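Local structure of putative glutathione S-transferase (Sinorhizobium meliloti, 4MDC) at residues L106-I117 with R181-G192. The protein probably catalyses the conjugation of glutathione to electrophilic substrates, as glutathione transferases do, and forms a homodimer. Residues are numbered along the deposited sequence; the frame is centred on the assembly and turned at random.
Sequences LLAEDPFQRAEI and RPWLAGDRISYG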
ATOM      1  N   LEU B 106      -5.032  15.999  11.259  1.00 19.53           N
ATOM      2  CA  LEU B 106      -5.466  15.471   9.974  1.00 20.24           C
ATOM      3  C   LEU B 106      -5.875  13.964   9.971  1.00 21.07           C
ATOM      4  O   LEU B 106      -6.406  13.463   8.978  1.00 20.75           O
ATOM      5  CB  LEU B 106      -4.381  15.701   8.963  1.00 20.12           C
ATOM      6  CG  LEU B 106      -4.135  17.175   8.666  1.00 20.90           C
ATOM      7  CD1 LEU B 106      -2.792  17.310   8.008  1.00 20.65           C
ATOM      8  CD2 LEU B 106      -5.273  17.722   7.808  1.00 21.51           C
ATOM      9  N   LEU B 107      -5.549  13.253  11.071  0.50 21.43           N
ATOM     10  CA  LEU B 107      -5.968  11.864  11.325  0.50 21.58           C
ATOM     11  C   LEU B 107      -6.714  11.740  12.660  0.50 23.56           C
ATOM     12  O   LEU B 107      -6.118  11.890  13.725  0.50 24.21           O
ATOM     13  CB  LEU B 107      -4.761  10.941  11.482  0.50 21.03           C
ATOM     14  CG  LEU B 107      -5.038   9.421  11.456  0.50 20.30           C
ATOM     15  CD1 LEU B 107      -5.701   8.943  10.170  0.50 19.86           C
ATOM     16  CD2 LEU B 107      -3.723   8.679  11.645  0.50 20.46           C
ATOM     17  N   ALA B 108      -7.993  11.410  12.601  0.50 25.08           N
ATOM     18  CA  ALA B 108      -8.815  11.345  13.796  0.50 25.97           C
ATOM     19  C   ALA B 108      -8.362  10.433  14.974  0.50 27.30           C
ATOM     20  O   ALA B 108      -7.366   9.717  14.893  0.50 28.93           O
ATOM     21  CB  ALA B 108     -10.202  10.970  13.342  0.50 26.31           C
ATOM     22  N   GLU B 109      -9.080  10.523  16.088  1.00 28.10           N
ATOM     23  CA  GLU B 109      -8.853   9.649  17.249  1.00 30.40           C
ATOM     24  C   GLU B 109      -9.680   8.339  17.155  1.00 29.10           C
ATOM     25  O   GLU B 109      -9.160   7.262  17.398  1.00 28.30           O
ATOM     26  CB  GLU B 109      -9.179  10.436  18.509  1.00 32.75           C
ATOM     27  CG  GLU B 109      -8.937   9.701  19.819  1.00 37.41           C
ATOM     28  CD  GLU B 109      -7.487   9.659  20.241  1.00 42.31           C
ATOM     29  OE1 GLU B 109      -6.613  10.205  19.523  1.00 44.03           O
ATOM     30  OE2 GLU B 109      -7.212   9.045  21.294  1.00 53.25           O
ATOM     31  N   ASP B 110     -10.933   8.451  16.736  1.00 27.79           N
ATOM     32  CA  ASP B 110     -11.845   7.317  16.657  1.00 27.31           C
ATOM     33  C   ASP B 110     -11.377   6.253  15.636  1.00 24.89           C
ATOM     34  O   ASP B 110     -11.089   6.612  14.494  1.00 20.55           O
ATOM     35  CB  ASP B 110     -13.223   7.817  16.248  1.00 29.79           C
ATOM     36  CG  ASP B 110     -14.198   6.711  16.075  1.00 32.98           C
ATOM     37  OD1 ASP B 110     -14.721   6.220  17.088  1.00 34.34           O
ATOM     38  OD2 ASP B 110     -14.391   6.244  14.931  1.00 34.70           O
ATOM     39  N   PRO B 111     -11.320   4.965  16.032  1.00 24.05           N
ATOM     40  CA  PRO B 111     -10.791   3.943  15.120  1.00 23.53           C
ATOM     41  C   PRO B 111     -11.531   3.822  13.796  1.00 22.21           C
ATOM     42  O   PRO B 111     -10.865   3.623  12.748  1.00 19.75           O
ATOM     43  CB  PRO B 111     -10.839   2.680  15.924  1.00 25.43           C
ATOM     44  CG  PRO B 111     -10.672   3.141  17.352  1.00 26.48           C
ATOM     45  CD  PRO B 111     -11.397   4.466  17.420  1.00 26.83           C
ATOM     46  N   PHE B 112     -12.846   3.974  13.796  1.00 22.16           N
ATOM     47  CA  PHE B 112     -13.586   3.877  12.534  1.00 22.37           C
ATOM     48  C   PHE B 112     -13.349   5.085  11.629  1.00 21.18           C
ATOM     49  O   PHE B 112     -13.260   4.917  10.429  1.00 21.90           O
ATOM     50  CB  PHE B 112     -15.080   3.533  12.736  1.00 23.65           C
ATOM     51  CG  PHE B 112     -15.306   2.080  13.119  1.00 25.25           C
ATOM     52  CD1 PHE B 112     -15.259   1.078  12.161  1.00 24.77           C
ATOM     53  CD2 PHE B 112     -15.534   1.729  14.437  1.00 26.71           C
ATOM     54  CE1 PHE B 112     -15.400  -0.241  12.513  1.00 27.02           C
ATOM     55  CE2 PHE B 112     -15.744   0.387  14.799  1.00 27.82           C
ATOM     56  CZ  PHE B 112     -15.676  -0.590  13.832  1.00 27.58           C
ATOM     57  N   GLN B 113     -13.241   6.277  12.199  1.00 20.15           N
ATOM     58  CA  GLN B 113     -12.914   7.456  11.399  0.50 20.61           C
ATOM     59  C   GLN B 113     -11.494   7.336  10.860  1.00 19.55           C
ATOM     60  O   GLN B 113     -11.234   7.661   9.690  1.00 19.88           O
ATOM     61  CB  GLN B 113     -13.097   8.704  12.249  0.50 21.19           C
ATOM     62  CG  GLN B 113     -12.915  10.014  11.502  0.50 21.27           C
ATOM     63  CD  GLN B 113     -13.848  10.177  10.326  0.50 21.95           C
ATOM     64  OE1 GLN B 113     -14.867   9.487  10.212  0.50 23.48           O
ATOM     65  NE2 GLN B 113     -13.488  11.075   9.413  0.50 21.17           N
ATOM     66  N   ARG B 114     -10.568   6.863  11.691  1.00 19.09           N
ATOM     67  CA  ARG B 114      -9.194   6.630  11.213  1.00 19.86           C
ATOM     68  C   ARG B 114      -9.189   5.654  10.032  1.00 18.92           C
ATOM     69  O   ARG B 114      -8.449   5.873   9.081  1.00 17.37           O
ATOM     70  CB  ARG B 114      -8.316   6.081  12.336  1.00 21.01           C
ATOM     71  CG  ARG B 114      -7.981   7.118  13.381  1.00 24.60           C
ATOM     72  CD  ARG B 114      -7.537   6.493  14.705  1.00 28.31           C
ATOM     73  NE  ARG B 114      -6.179   5.992  14.774  1.00 29.42           N
ATOM     74  CZ  ARG B 114      -5.083   6.737  14.976  1.00 31.47           C
ATOM     75  NH1 ARG B 114      -5.127   8.059  15.065  1.00 33.38           N
ATOM     76  NH2 ARG B 114      -3.917   6.137  15.057  1.00 33.38           N
ATOM     77  N   ALA B 115      -9.931   4.520  10.189  1.00 18.73           N
ATOM     78  CA  ALA B 115     -10.052   3.511   9.127  1.00 19.08           C
ATOM     79  C   ALA B 115     -10.548   4.139   7.802  1.00 19.62           C
ATOM     80  O   ALA B 115     -10.023   3.847   6.718  1.00 18.30           O
ATOM     81  CB  ALA B 115     -10.950   2.376   9.524  1.00 20.27           C
ATOM     82  N   GLU B 116     -11.525   5.025   7.882  1.00 19.65           N
ATOM     83  CA  GLU B 116     -12.036   5.683   6.657  1.00 19.33           C
ATOM     84  C   GLU B 116     -11.059   6.677   6.030  1.00 18.85           C
ATOM     85  O   GLU B 116     -10.932   6.700   4.820  1.00 18.51           O
ATOM     86  CB  GLU B 116     -13.375   6.372   6.962  1.00 20.12           C
ATOM     87  CG  GLU B 116     -14.016   7.095   5.787  1.00 20.11           C
ATOM     88  CD  GLU B 116     -14.392   6.207   4.612  1.00 20.91           C
ATOM     89  OE1 GLU B 116     -14.388   4.956   4.686  1.00 20.85           O
ATOM     90  OE2 GLU B 116     -14.700   6.767   3.527  1.00 22.80           O
ATOM     91  N   ILE B 117     -10.336   7.426   6.850  1.00 17.40           N
ATOM     92  CA  ILE B 117      -9.279   8.334   6.365  1.00 16.21           C
ATOM     93  C   ILE B 117      -8.194   7.525   5.655  1.00 15.31           C
ATOM     94  O   ILE B 117      -7.833   7.815   4.506  1.00 13.74           O
ATOM     95  CB  ILE B 117      -8.714   9.174   7.513  1.00 16.51           C
ATOM     96  CG1 ILE B 117      -9.802  10.097   8.021  1.00 17.59           C
ATOM     97  CG2 ILE B 117      -7.474   9.967   7.054  1.00 16.87           C
ATOM     98  CD1 ILE B 117      -9.504  10.714   9.373  1.00 17.70           C
ATOM     99  N   ARG B 181     -20.517  14.501   1.319  1.00 22.68           N
ATOM    100  CA  ARG B 181     -19.891  14.779   2.610  1.00 24.04           C
ATOM    101  C   ARG B 181     -19.212  16.158   2.592  1.00 22.36           C
ATOM    102  O   ARG B 181     -18.831  16.645   1.503  1.00 22.62           O
ATOM    103  CB  ARG B 181     -18.812  13.737   2.929  1.00 25.58           C
ATOM    104  CG  ARG B 181     -19.231  12.301   2.767  1.00 27.39           C
ATOM    105  CD  ARG B 181     -18.055  11.356   2.686  1.00 29.11           C
ATOM    106  NE  ARG B 181     -18.478   9.937   2.718  1.00 29.86           N
ATOM    107  CZ  ARG B 181     -17.660   8.887   2.887  1.00 29.27           C
ATOM    108  NH1 ARG B 181     -16.357   9.053   3.064  1.00 26.57           N
ATOM    109  NH2 ARG B 181     -18.167   7.652   2.910  1.00 31.11           N
ATOM    110  N   PRO B 182     -18.967  16.751   3.755  1.00 22.64           N
ATOM    111  CA  PRO B 182     -18.325  18.065   3.759  1.00 22.75           C
ATOM    112  C   PRO B 182     -16.870  18.019   3.318  1.00 21.50           C
ATOM    113  O   PRO B 182     -16.407  18.955   2.649  1.00 21.84           O
ATOM    114  CB  PRO B 182     -18.440  18.580   5.205  1.00 23.86           C
ATOM    115  CG  PRO B 182     -19.430  17.681   5.859  1.00 25.05           C
ATOM    116  CD  PRO B 182     -19.512  16.392   5.074  1.00 23.80           C
ATOM    117  N   TRP B 183     -16.164  16.956   3.703  1.00 20.88           N
ATOM    118  CA  TRP B 183     -14.793  16.673   3.223  1.00 20.32           C
ATOM    119  C   TRP B 183     -14.796  15.160   2.849  1.00 19.71           C
ATOM    120  O   TRP B 183     -15.783  14.473   3.156  1.00 19.83           O
ATOM    121  CB  TRP B 183     -13.774  16.960   4.309  1.00 20.53           C
ATOM    122  CG  TRP B 183     -13.752  18.383   4.754  1.00 21.85           C
ATOM    123  CD1 TRP B 183     -14.549  18.947   5.729  1.00 23.80           C
ATOM    124  CD2 TRP B 183     -12.948  19.441   4.213  1.00 22.76           C
ATOM    125  NE1 TRP B 183     -14.246  20.285   5.836  1.00 24.79           N
ATOM    126  CE2 TRP B 183     -13.274  20.612   4.908  1.00 24.24           C
ATOM    127  CE3 TRP B 183     -11.962  19.501   3.220  1.00 22.50           C
ATOM    128  CZ2 TRP B 183     -12.628  21.851   4.640  1.00 24.98           C
ATOM    129  CZ3 TRP B 183     -11.340  20.726   2.939  1.00 22.86           C
ATOM    130  CH2 TRP B 183     -11.681  21.885   3.642  1.00 23.29           C
ATOM    131  N   LEU B 184     -13.748  14.633   2.227  1.00 17.53           N
ATOM    132  CA  LEU B 184     -13.859  13.289   1.624  1.00 17.04           C
ATOM    133  C   LEU B 184     -14.123  12.166   2.630  1.00 18.43           C
ATOM    134  O   LEU B 184     -14.909  11.310   2.321  1.00 18.49           O
ATOM    135  CB  LEU B 184     -12.685  12.919   0.775  1.00 17.40           C
ATOM    136  CG  LEU B 184     -12.350  13.811  -0.421  1.00 15.94           C
ATOM    137  CD1 LEU B 184     -11.271  13.152  -1.281  1.00 15.80           C
ATOM    138  CD2 LEU B 184     -13.563  14.257  -1.247  1.00 16.95           C
ATOM    139  N   ALA B 185     -13.580  12.297   3.825  1.00 18.91           N
ATOM    140  CA  ALA B 185     -13.743  11.283   4.878  1.00 21.25           C
ATOM    141  C   ALA B 185     -14.830  11.564   5.853  1.00 23.33           C
ATOM    142  O   ALA B 185     -15.065  10.754   6.784  1.00 25.07           O
ATOM    143  CB  ALA B 185     -12.457  11.125   5.662  1.00 21.49           C
ATOM    144  N   GLY B 186     -15.519  12.689   5.712  1.00 23.85           N
ATOM    145  CA  GLY B 186     -16.492  13.076   6.705  1.00 25.42           C
ATOM    146  C   GLY B 186     -16.478  14.560   7.030  1.00 26.14           C
ATOM    147  O   GLY B 186     -16.375  15.419   6.125  1.00 23.94           O
ATOM    148  N   ASP B 187     -16.569  14.861   8.323  1.00 25.77           N
ATOM    149  CA  ASP B 187     -16.922  16.197   8.751  1.00 27.32           C
ATOM    150  C   ASP B 187     -15.739  17.192   8.880  1.00 27.20           C
ATOM    151  O   ASP B 187     -15.958  18.371   9.049  1.00 26.98           O
ATOM    152  CB  ASP B 187     -17.773  16.113  10.025  1.00 30.69           C
ATOM    153  CG  ASP B 187     -19.133  15.436   9.774  1.00 32.22           C
ATOM    154  OD1 ASP B 187     -19.551  15.208   8.600  1.00 32.66           O
ATOM    155  OD2 ASP B 187     -19.849  15.195  10.763  1.00 36.05           O
ATOM    156  N   ARG B 188     -14.496  16.742   8.723  1.00 26.39           N
ATOM    157  CA  ARG B 188     -13.336  17.688   8.677  1.00 27.51           C
ATOM    158  C   ARG B 188     -12.276  17.276   7.699  1.00 23.98           C
ATOM    159  O   ARG B 188     -12.220  16.112   7.255  1.00 23.35           O
ATOM    160  CB  ARG B 188     -12.689  17.930  10.029  1.00 32.24           C
ATOM    161  CG  ARG B 188     -12.492  16.665  10.775  1.00 36.14           C
ATOM    162  CD  ARG B 188     -12.030  16.942  12.215  1.00 42.73           C
ATOM    163  NE  ARG B 188     -10.940  16.005  12.494  1.00 47.15           N
ATOM    164  CZ  ARG B 188     -10.403  15.772  13.692  1.00 49.51           C
ATOM    165  NH1 ARG B 188     -10.866  16.372  14.784  1.00 51.44           N
ATOM    166  NH2 ARG B 188      -9.394  14.911  13.773  1.00 49.42           N
ATOM    167  N   ILE B 189     -11.430  18.232   7.329  1.00 21.79           N
ATOM    168  CA  ILE B 189     -10.328  17.942   6.434  1.00 20.08           C
ATOM    169  C   ILE B 189      -9.431  16.850   7.075  1.00 18.94           C
ATOM    170  O   ILE B 189      -9.239  16.781   8.317  1.00 20.08           O
ATOM    171  CB  ILE B 189      -9.494  19.193   6.104  1.00 20.35           C
ATOM    172  CG1 ILE B 189      -8.544  18.896   4.931  1.00 21.00           C
ATOM    173  CG2 ILE B 189      -8.729  19.759   7.306  1.00 20.76           C
ATOM    174  CD1 ILE B 189      -7.749  20.100   4.435  1.00 22.19           C
ATOM    175  N   SER B 190      -8.952  15.963   6.247  1.00 17.39           N
ATOM    176  CA  SER B 190      -8.096  14.875   6.706  1.00 16.82           C
ATOM    177  C   SER B 190      -7.027  14.519   5.665  1.00 16.30           C
ATOM    178  O   SER B 190      -7.013  15.032   4.566  1.00 14.95           O
ATOM    179  CB  SER B 190      -8.984  13.646   6.952  1.00 17.51           C
ATOM    180  OG  SER B 190      -9.414  13.045   5.720  1.00 16.47           O
ATOM    181  N   TYR B 191      -6.188  13.546   6.042  1.00 15.93           N
ATOM    182  CA  TYR B 191      -5.289  12.948   5.051  1.00 15.15           C
ATOM    183  C   TYR B 191      -5.994  12.522   3.760  1.00 14.45           C
ATOM    184  O   TYR B 191      -5.365  12.464   2.700  1.00 14.91           O
ATOM    185  CB  TYR B 191      -4.607  11.707   5.686  1.00 15.00           C
ATOM    186  CG  TYR B 191      -3.505  11.927   6.694  1.00 15.41           C
ATOM    187  CD1 TYR B 191      -2.936  13.142   6.941  1.00 14.70           C
ATOM    188  CD2 TYR B 191      -3.075  10.846   7.510  1.00 15.66           C
ATOM    189  CE1 TYR B 191      -1.946  13.287   7.889  1.00 15.42           C
ATOM    190  CE2 TYR B 191      -2.080  10.979   8.444  1.00 16.29           C
ATOM    191  CZ  TYR B 191      -1.478  12.245   8.618  1.00 16.23           C
ATOM    192  OH  TYR B 191      -0.473  12.399   9.569  1.00 17.68           O
ATOM    193  N   GLY B 192      -7.240  12.029   3.854  1.00 15.11           N
ATOM    194  CA  GLY B 192      -8.000  11.620   2.666  1.00 15.00           C
ATOM    195  C   GLY B 192      -8.077  12.727   1.606  1.00 14.01           C
ATOM    196  O   GLY B 192      -7.865  12.489   0.418  1.00 14.61           O
TER
HETATM  197  O   HOH W   1     -17.267   4.844   3.700  1.00 36.04           O
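R181 and E116 form a salt bridge. R181 NH1 lies 2.9 Å from E116 OE2 and points almost straight at it. The bond runs in the guanidinium plane but meets E116 OE2 on the anti side, tilted out of the carboxylate plane, with the two planes 66° apart. NH1 also donates to L184 O. R181 NH2 donates to a water, which in turn donates weakly to E116 OE1. R119 is a second cationic partner of E116. A leucine in place of R181 would probably cost E116 this salt bridge, though not the one to R119, and leave L184 O without this donor.

In one of two conformers, Q113 NE2 donates to A185 O at 3.1 Å, coming from above the carbonyl plane. There CG of Q113 is anti to the backbone N (chi1 -175°), and a bend at chi2 brings the amide to the turn W183-G186. Y191 N donates to L106 O at 2.9 Å, and Y191 OH is hydrogen-bonded to S90 O.

Apolar packing fills the middle. I117 CG1 meets A185 CB at 3.7 Å, and I117 CG2 touches Y191 CB. L106 CB lies 3.6 Å from Y191 CD1.

S190 N-caps helix 191-205 through a weak bond to G192 N. The contact joins the start of helix 111-145 and the loop before it to the loop leading into helix 191-205, in the all-helical C-terminal domain of the GST fold.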